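Local coordinates for Slr0280 protein (Synechocystis sp., PDB 5H3K) that is of unknown function but may be a phosphodiester glycosidase, hydrolysing a sugar-phosphodiester linkage, at residues Ala529-Ala533 against Val545-Asn549. Numbering follows the deposited sequence.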
loop_
_atom_site.group_PDB
_atom_site.type_symbol
_atom_site.label_atom_id
_atom_site.label_comp_id
_atom_site.label_asym_id
_atom_site.label_seq_id
_atom_site.Cartn_x
_atom_site.Cartn_y
_atom_site.Cartn_z
ATOM N N ALA A 529 -16.998 4.577 1.267
ATOM C CA ALA A 529 -15.669 4.530 1.880
ATOM C C ALA A 529 -14.530 4.779 0.902
ATOM O O ALA A 529 -14.736 4.745 -0.315
ATOM C CB ALA A 529 -15.465 3.165 2.570
ATOM N N SER A 530 -13.330 5.002 1.444
ATOM C CA SER A 530 -12.106 4.928 0.650
ATOM C C SER A 530 -12.055 3.532 0.040
ATOM O O SER A 530 -12.533 2.567 0.648
ATOM C CB SER A 530 -10.865 5.160 1.514
ATOM O OG SER A 530 -10.911 6.450 2.114
ATOM N N ARG A 531 -11.509 3.427 -1.168
ATOM C CA ARG A 531 -11.397 2.134 -1.858
ATOM C C ARG A 531 -10.016 1.883 -2.470
ATOM O O ARG A 531 -9.307 2.820 -2.865
ATOM C CB ARG A 531 -12.458 2.012 -2.961
ATOM C CG ARG A 531 -13.900 2.267 -2.507
ATOM C CD ARG A 531 -14.452 1.105 -1.661
ATOM N NE ARG A 531 -15.812 1.433 -1.239
ATOM C CZ ARG A 531 -16.559 0.697 -0.425
ATOM N NH1 ARG A 531 -16.100 -0.451 0.062
ATOM N NH2 ARG A 531 -17.782 1.122 -0.107
ATOM N N SER A 532 -9.641 0.609 -2.522
ATOM C CA SER A 532 -8.426 0.172 -3.212
ATOM C C SER A 532 -8.814 -0.884 -4.238
ATOM O O SER A 532 -9.763 -1.641 -4.035
ATOM C CB SER A 532 -7.410 -0.435 -2.230
ATOM O OG SER A 532 -6.922 0.540 -1.326
ATOM N N ALA A 533 -8.088 -0.945 -5.348
ATOM C CA ALA A 533 -8.327 -1.999 -6.325
ATOM C C ALA A 533 -7.060 -2.359 -7.061
ATOM O O ALA A 533 -6.106 -1.568 -7.124
ATOM C CB ALA A 533 -9.437 -1.602 -7.331
ATOM N N VAL A 545 -5.115 1.164 -7.764
ATOM C CA VAL A 545 -6.021 2.315 -7.653
ATOM C C VAL A 545 -6.417 2.612 -6.209
ATOM O O VAL A 545 -6.822 1.707 -5.480
ATOM C CB VAL A 545 -7.332 2.030 -8.429
ATOM C CG1 VAL A 545 -8.261 3.252 -8.385
ATOM C CG2 VAL A 545 -7.030 1.620 -9.861
ATOM N N ALA A 546 -6.297 3.874 -5.802
ATOM C CA ALA A 546 -6.765 4.332 -4.487
ATOM C C ALA A 546 -7.668 5.545 -4.672
ATOM O O ALA A 546 -7.260 6.533 -5.298
ATOM C CB ALA A 546 -5.570 4.705 -3.578
ATOM N N SER A 547 -8.880 5.477 -4.129
ATOM C CA SER A 547 -9.827 6.589 -4.185
ATOM C C SER A 547 -10.289 6.956 -2.784
ATOM O O SER A 547 -10.391 6.105 -1.903
ATOM C CB SER A 547 -11.033 6.253 -5.061
ATOM O OG SER A 547 -11.824 5.247 -4.455
ATOM N N HIS A 548 -10.583 8.230 -2.566
ATOM C CA HIS A 548 -11.111 8.626 -1.260
ATOM C C HIS A 548 -12.457 9.324 -1.406
ATOM O O HIS A 548 -13.339 8.789 -2.082
ATOM C CB HIS A 548 -10.050 9.395 -0.466
ATOM C CG HIS A 548 -8.833 8.559 -0.174
ATOM N ND1 HIS A 548 -8.801 7.648 0.858
ATOM C CD2 HIS A 548 -7.641 8.466 -0.807
ATOM C CE1 HIS A 548 -7.622 7.039 0.864
ATOM N NE2 HIS A 548 -6.902 7.513 -0.132
ATOM N N ASN A 549 -12.653 10.476 -0.774
ATOM C CA ASN A 549 -13.957 11.138 -0.853
ATOM C C ASN A 549 -14.135 11.844 -2.178
ATOM O O ASN A 549 -13.173 12.409 -2.723
ATOM C CB ASN A 549 -14.111 12.175 0.267
ATOM C CG ASN A 549 -14.212 11.538 1.637
ATOM O OD1 ASN A 549 -15.298 11.426 2.203
ATOM N ND2 ASN A 549 -13.079 11.113 2.176
HETATM O O HOH W 1 -13.647 6.191 -2.624
#
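V545, S530 and R531 have the most area buried here (59, 52 and 48 Å²); V545 and R531 carry an antiparallel pairing whose strand segments run at 169° with axes 4.8 Å apart, and S530 extends it just beyond the strand end. V545 forms a hydrogen-bonded pair with A533: A533 N to V545 O is 2.9 Å and V545 N to A533 O 3.0 Å, while A533 CB rests 4.3 Å from V545 CB. Two residues along, R531 and S547 repeat the pattern, with 3.0 Å both from R531 N to S547 O and from S547 N to R531 O. The intervening S532-A546 pair is non-hydrogen-bonded. R531 passes S547 (R531 CB to S547 OG, 3.6 Å), then leads its guanidinium away, NE bonding to A556 O. S530 OG and H548 ND1 are hydrogen-bonded at 2.7 Å in the ring plane, while H548 NE2 is held by D592. The water O donates to A529 O (2.9 Å) and H548 O (2.7 Å) and accepts from S547 OG (2.8 Å). Consecutive in the chain and paired antiparallel, strands 531-536 and 542-547 form a β-hairpin, central in an antiparallel sheet between strands 572-576 and 291-300.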